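Local coordinates for protein tRNA dimethylallyltransferase (Staphylococcus epidermidis ATCC 12228, PDB 3D3Q) that probably transfers a dimethylallyl group from dimethylallyl diphosphate onto adenine 37 of tRNAs that read codons beginning with uridine, at residues L141-H147 against P163-V169; Y149-F153 against A172-L177. All coordinates share one frame. Numbering follows the deposited sequence.

Contact 1. Residues L141-H147 against P163-V169; sequences LNNNKLH and PNNRKRV
Two helix starts can be held side by side through the residues of their leading loops and first turns, and here Pro163, Arg166 and Asn143 carry just over half of the 517 Å² buried. Pro163 belongs to the turn ahead of helix 166-179 and points its CA-to-CB bond toward the other segment. Its CA is 5.5 Å from the CA of His147, the nearest such pair. His147, in chi1 t, lays one ring face against the proline: Pro163 CB is 3.8 Å from the imidazole centroid, 24° off the normal, a CH-pi contact. Asn143 packs against the same turn, with Asn143 CG 3.1 Å from Pro163 O. Each helix opens with an asparagine N-cap, a standard way of satisfying first-turn amides: Asn142 OD1 accepts from Lys145 N at a very short 2.4 Å, and Asn165 OD1 from Arg168 N at 3.3 Å. Arg166 bridges the gap with chi1 to chi3 all t, and its NH1 donates to Leu141 O at 2.9 Å (152°), just ahead of the first cap. Leu146 (chi1 t, chi2 p) covers one face of that guanidinium, with Leu146 CD2 3.6 Å from Arg166 CZ. Deeper in, Leu146 CG lies 4.2 Å from CG1 of Val169, a residue of the region 167-171 that, by similarity, interacts with tRNA.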
loop_
_atom_site.group_PDB
_atom_site.type_symbol
_atom_site.label_atom_id
_atom_site.label_comp_id
_atom_site.label_asym_id
_atom_site.label_seq_id
_atom_site.Cartn_x
_atom_site.Cartn_y
_atom_site.Cartn_z
ATOM N N LEU A 141 17.846 15.284 22.837
ATOM C CA LEU A 141 17.486 16.675 22.586
ATOM C C LEU A 141 16.085 17.034 23.020
ATOM O O LEU A 141 15.115 16.313 22.747
ATOM C CB LEU A 141 17.636 17.015 21.097
ATOM C CG LEU A 141 18.966 17.498 20.507
ATOM C CD1 LEU A 141 20.050 16.427 20.628
ATOM C CD2 LEU A 141 18.725 17.857 19.047
ATOM N N ASN A 142 15.974 18.168 23.693
ATOM C CA ASN A 142 14.670 18.627 24.149
ATOM C C ASN A 142 13.841 19.031 22.940
ATOM O O ASN A 142 14.297 18.946 21.803
ATOM C CB ASN A 142 14.840 19.824 25.073
ATOM C CG ASN A 142 15.570 20.950 24.407
ATOM O OD1 ASN A 142 15.032 21.614 23.520
ATOM N ND2 ASN A 142 16.817 21.170 24.818
ATOM N N ASN A 143 12.622 19.481 23.193
ATOM C CA ASN A 143 11.746 19.892 22.113
ATOM C C ASN A 143 12.301 21.030 21.262
ATOM O O ASN A 143 12.218 20.986 20.035
ATOM C CB ASN A 143 10.389 20.291 22.670
ATOM C CG ASN A 143 9.316 19.297 22.331
ATOM O OD1 ASN A 143 8.218 19.352 22.883
ATOM N ND2 ASN A 143 9.619 18.383 21.415
ATOM N N ASN A 144 12.865 22.046 21.908
ATOM C CA ASN A 144 13.418 23.191 21.186
ATOM C C ASN A 144 14.792 22.930 20.570
ATOM O O ASN A 144 15.074 23.388 19.462
ATOM C CB ASN A 144 13.485 24.432 22.095
ATOM C CG ASN A 144 12.246 25.333 21.971
ATOM O OD1 ASN A 144 12.004 25.954 20.927
ATOM N ND2 ASN A 144 11.462 25.409 23.044
ATOM N N LYS A 145 15.648 22.193 21.265
ATOM C CA LYS A 145 16.972 21.930 20.720
ATOM C C LYS A 145 16.843 21.134 19.425
ATOM O O LYS A 145 17.581 21.371 18.472
ATOM C CB LYS A 145 17.832 21.174 21.735
ATOM C CG LYS A 145 19.338 21.321 21.513
ATOM C CD LYS A 145 20.140 20.483 22.531
ATOM C CE LYS A 145 21.658 20.605 22.342
ATOM N NZ LYS A 145 22.375 19.608 23.185
ATOM N N LEU A 146 15.890 20.208 19.391
ATOM C CA LEU A 146 15.651 19.386 18.207
ATOM C C LEU A 146 15.055 20.222 17.077
ATOM O O LEU A 146 15.239 19.913 15.897
ATOM C CB LEU A 146 14.694 18.242 18.533
ATOM C CG LEU A 146 14.284 17.370 17.343
ATOM C CD1 LEU A 146 15.456 16.510 16.927
ATOM C CD2 LEU A 146 13.089 16.494 17.713
ATOM N N HIS A 147 14.326 21.271 17.456
ATOM C CA HIS A 147 13.696 22.181 16.499
ATOM C C HIS A 147 14.769 23.037 15.846
ATOM O O HIS A 147 14.719 23.281 14.642
ATOM C CB HIS A 147 12.685 23.080 17.211
ATOM C CG HIS A 147 11.844 23.903 16.282
ATOM N ND1 HIS A 147 10.981 23.343 15.365
ATOM C CD2 HIS A 147 11.699 25.244 16.160
ATOM C CE1 HIS A 147 10.336 24.299 14.723
ATOM N NE2 HIS A 147 10.754 25.462 15.187
ATOM N N PRO A 163 7.645 23.800 17.679
ATOM C CA PRO A 163 8.601 22.919 18.376
ATOM C C PRO A 163 8.068 21.880 19.365
ATOM O O PRO A 163 8.796 20.972 19.801
ATOM C CB PRO A 163 9.610 23.902 19.006
ATOM C CG PRO A 163 8.902 25.208 19.053
ATOM C CD PRO A 163 8.008 25.220 17.836
ATOM N N ASN A 164 6.787 21.987 19.693
ATOM C CA ASN A 164 6.174 21.050 20.623
ATOM C C ASN A 164 5.504 19.898 19.889
ATOM O O ASN A 164 4.962 18.981 20.511
ATOM C CB ASN A 164 5.171 21.777 21.534
ATOM C CG ASN A 164 5.854 22.471 22.716
ATOM O OD1 ASN A 164 5.210 23.150 23.519
ATOM N ND2 ASN A 164 7.167 22.282 22.831
ATOM N N ASN A 165 5.549 19.928 18.564
ATOM C CA ASN A 165 4.965 18.843 17.782
ATOM C C ASN A 165 6.107 17.932 17.342
ATOM O O ASN A 165 6.334 17.734 16.147
ATOM C CB ASN A 165 4.261 19.395 16.551
ATOM C CG ASN A 165 3.476 18.335 15.824
ATOM O OD1 ASN A 165 3.737 17.140 15.986
ATOM N ND2 ASN A 165 2.513 18.753 15.022
ATOM N N ARG A 166 6.810 17.371 18.319
ATOM C CA ARG A 166 7.956 16.532 18.039
ATOM C C ARG A 166 7.742 15.580 16.885
ATOM O O ARG A 166 8.639 15.388 16.066
ATOM C CB ARG A 166 8.368 15.748 19.275
ATOM C CG ARG A 166 9.810 15.306 19.227
ATOM C CD ARG A 166 10.095 14.244 20.263
ATOM N NE ARG A 166 11.522 13.958 20.443
ATOM C CZ ARG A 166 12.412 14.842 20.888
ATOM N NH1 ARG A 166 13.678 14.483 21.023
ATOM N NH2 ARG A 166 12.041 16.085 21.185
ATOM N N LYS A 167 6.560 14.990 16.804
ATOM C CA LYS A 167 6.288 14.058 15.712
ATOM C C LYS A 167 6.615 14.645 14.341
ATOM O O LYS A 167 7.522 14.172 13.648
ATOM C CB LYS A 167 4.830 13.627 15.714
ATOM C CG LYS A 167 4.663 12.160 15.937
ATOM C CD LYS A 167 5.023 11.339 14.731
ATOM C CE LYS A 167 4.421 9.939 14.902
ATOM N NZ LYS A 167 4.745 9.008 13.788
ATOM N N ARG A 168 5.867 15.668 13.941
ATOM C CA ARG A 168 6.110 16.255 12.642
ATOM C C ARG A 168 7.551 16.733 12.447
ATOM O O ARG A 168 8.070 16.675 11.333
ATOM C CB ARG A 168 5.127 17.387 12.370
ATOM C CG ARG A 168 3.847 16.907 11.707
ATOM C CD ARG A 168 3.118 18.065 11.022
ATOM N NE ARG A 168 3.984 18.788 10.078
ATOM C CZ ARG A 168 3.564 19.787 9.301
ATOM N NH1 ARG A 168 2.292 20.182 9.356
ATOM N NH2 ARG A 168 4.405 20.381 8.467
ATOM N N VAL A 169 8.200 17.180 13.522
ATOM C CA VAL A 169 9.569 17.644 13.421
ATOM C C VAL A 169 10.500 16.486 13.108
ATOM O O VAL A 169 11.406 16.617 12.275
ATOM C CB VAL A 169 10.043 18.351 14.718
ATOM C CG1 VAL A 169 11.501 18.782 14.599
ATOM C CG2 VAL A 169 9.180 19.576 14.986
#

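Contact 2. Residues Y149-F153 against A172-L177; sequences YLASF and AIEYYL
Helix-helix packing within an all-helical insertion is the setting here: helices 143-153 and 166-179 belong to the run of helices between parallel strands 98-102 and 197-204. The axes of the short segments 149-153 and 172-177 approach to 10.2 Å and cross at +49°, the angle between their N-to-C directions. The closest CA pair is Leu150 with Ile173 at 5.9 Å; one turn on, Phe153 CA and Tyr176 CA stand 8.0 Å apart. At the first level Leu150 CG meets Ile173 CG1 at 3.6 Å and Leu150 CD2 meets Ala172 CB at 3.9 Å. Tyr149, chi1 t, applies its ring edge to the partner helix: Tyr149 CE2 lies 3.5 Å from Ile173 CG2, and Tyr149 OH is 3.4 Å from Leu177 CD2. At the second level Phe153 (chi1 m) and Tyr176 (chi1 t) form an oblique aromatic pair, planes at 36°, and Phe153 CB sits over the Tyr176 ring, 4.1 Å from its centroid. Helix 125-136 adds Val131 against Leu177, and helix 155-160 adds Ala158 against Leu150. The whole is oblique helix-helix packing inside the helical insertion of a parallel alpha/beta P-loop fold.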
loop_
_atom_site.group_PDB
_atom_site.type_symbol
_atom_site.label_atom_id
_atom_site.label_comp_id
_atom_site.label_asym_id
_atom_site.label_seq_id
_atom_site.Cartn_x
_atom_site.Cartn_y
_atom_site.Cartn_z
ATOM N N TYR A 149 17.808 22.244 15.450
ATOM C CA TYR A 149 18.467 21.305 14.560
ATOM C C TYR A 149 17.734 21.213 13.239
ATOM O O TYR A 149 18.347 21.221 12.181
ATOM C CB TYR A 149 18.526 19.920 15.205
ATOM C CG TYR A 149 19.139 18.880 14.313
ATOM C CD1 TYR A 149 20.437 19.030 13.839
ATOM C CD2 TYR A 149 18.419 17.750 13.925
ATOM C CE1 TYR A 149 21.011 18.083 12.997
ATOM C CE2 TYR A 149 18.988 16.787 13.079
ATOM C CZ TYR A 149 20.287 16.965 12.622
ATOM O OH TYR A 149 20.882 16.032 11.798
ATOM N N LEU A 150 16.414 21.125 13.297
ATOM C CA LEU A 150 15.629 21.027 12.076
ATOM C C LEU A 150 15.786 22.324 11.281
ATOM O O LEU A 150 16.039 22.285 10.075
ATOM C CB LEU A 150 14.159 20.769 12.422
ATOM C CG LEU A 150 13.158 20.176 11.420
ATOM C CD1 LEU A 150 11.967 21.122 11.307
ATOM C CD2 LEU A 150 13.798 19.930 10.054
ATOM N N ALA A 151 15.664 23.468 11.960
ATOM C CA ALA A 151 15.795 24.791 11.329
ATOM C C ALA A 151 17.036 24.921 10.442
ATOM O O ALA A 151 16.966 25.434 9.323
ATOM C CB ALA A 151 15.818 25.872 12.401
ATOM N N SER A 152 18.171 24.460 10.957
ATOM C CA SER A 152 19.427 24.516 10.233
ATOM C C SER A 152 19.309 23.944 8.814
ATOM O O SER A 152 19.987 24.410 7.914
ATOM C CB SER A 152 20.485 23.727 10.981
ATOM O OG SER A 152 20.279 22.351 10.767
ATOM N N PHE A 153 18.466 22.932 8.613
ATOM C CA PHE A 153 18.315 22.330 7.294
ATOM C C PHE A 153 17.170 22.920 6.537
ATOM O O PHE A 153 17.355 23.647 5.576
ATOM C CB PHE A 153 18.053 20.827 7.373
ATOM C CG PHE A 153 19.108 20.068 8.077
ATOM C CD1 PHE A 153 20.451 20.292 7.778
ATOM C CD2 PHE A 153 18.770 19.150 9.071
ATOM C CE1 PHE A 153 21.468 19.615 8.466
ATOM C CE2 PHE A 153 19.771 18.464 9.767
ATOM C CZ PHE A 153 21.132 18.697 9.469
ATOM N N ALA A 172 10.300 15.341 9.532
ATOM C CA ALA A 172 11.050 16.210 8.652
ATOM C C ALA A 172 12.537 15.879 8.777
ATOM O O ALA A 172 13.220 15.652 7.777
ATOM C CB ALA A 172 10.797 17.666 9.010
ATOM N N ILE A 173 13.048 15.844 10.002
ATOM C CA ILE A 173 14.449 15.511 10.230
ATOM C C ILE A 173 14.756 14.111 9.698
ATOM O O ILE A 173 15.821 13.865 9.137
ATOM C CB ILE A 173 14.771 15.579 11.724
ATOM C CG1 ILE A 173 14.610 17.021 12.190
ATOM C CG2 ILE A 173 16.177 15.071 11.989
ATOM C CD1 ILE A 173 14.579 17.163 13.672
ATOM N N GLU A 174 13.808 13.199 9.864
ATOM C CA GLU A 174 13.959 11.832 9.384
ATOM C C GLU A 174 14.089 11.770 7.855
ATOM O O GLU A 174 14.961 11.079 7.324
ATOM C CB GLU A 174 12.753 11.012 9.825
ATOM C CG GLU A 174 12.780 9.569 9.387
ATOM C CD GLU A 174 11.506 8.823 9.741
ATOM O OE1 GLU A 174 11.454 7.603 9.434
ATOM O OE2 GLU A 174 10.570 9.450 10.312
ATOM N N TYR A 175 13.211 12.491 7.159
ATOM C CA TYR A 175 13.189 12.547 5.696
ATOM C C TYR A 175 14.495 13.083 5.108
ATOM O O TYR A 175 15.057 12.503 4.177
ATOM C CB TYR A 175 12.032 13.434 5.243
ATOM C CG TYR A 175 11.977 13.627 3.758
ATOM C CD1 TYR A 175 11.407 12.667 2.929
ATOM C CD2 TYR A 175 12.508 14.765 3.179
ATOM C CE1 TYR A 175 11.369 12.837 1.551
ATOM C CE2 TYR A 175 12.476 14.950 1.815
ATOM C CZ TYR A 175 11.909 13.990 0.998
ATOM O OH TYR A 175 11.883 14.211 -0.363
ATOM N N TYR A 176 14.948 14.211 5.653
ATOM C CA TYR A 176 16.188 14.864 5.248
ATOM C C TYR A 176 17.363 13.899 5.371
ATOM O O TYR A 176 18.035 13.599 4.394
ATOM C CB TYR A 176 16.460 16.074 6.150
ATOM C CG TYR A 176 17.805 16.703 5.892
ATOM C CD1 TYR A 176 18.143 17.141 4.614
ATOM C CD2 TYR A 176 18.753 16.829 6.903
ATOM C CE1 TYR A 176 19.391 17.686 4.342
ATOM C CE2 TYR A 176 20.015 17.369 6.640
ATOM C CZ TYR A 176 20.327 17.799 5.358
ATOM O OH TYR A 176 21.554 18.356 5.060
ATOM N N LEU A 177 17.602 13.432 6.595
ATOM C CA LEU A 177 18.695 12.511 6.876
ATOM C C LEU A 177 18.784 11.324 5.906
ATOM O O LEU A 177 19.876 10.827 5.655
ATOM C CB LEU A 177 18.603 11.977 8.311
ATOM C CG LEU A 177 19.592 12.472 9.389
ATOM C CD1 LEU A 177 20.983 12.731 8.782
ATOM C CD2 LEU A 177 19.058 13.731 10.033
#

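Contacts 1 and 2 are successive parts of one interface, since both draw on helices 143-153 and 166-179, and their segments alternate along the chain. Their centres lie 11 Å apart and the apolar packing runs on without a break: Leu146 CD1 of contact 1 is 3.4 Å from Ile173 CD1 of contact 2, and Val169 CG1 is 3.8 Å from Leu150 CG. The polar, capped N-terminal end thus grades into mainly apolar packing. Both parts are peripheral, about 29 Å and 26 Å from contact centre to chain centre, and away from the predicted ATP site in the P-loop after strand 8-13, although 163-169 overlaps region 167-171, assigned to tRNA by similarity.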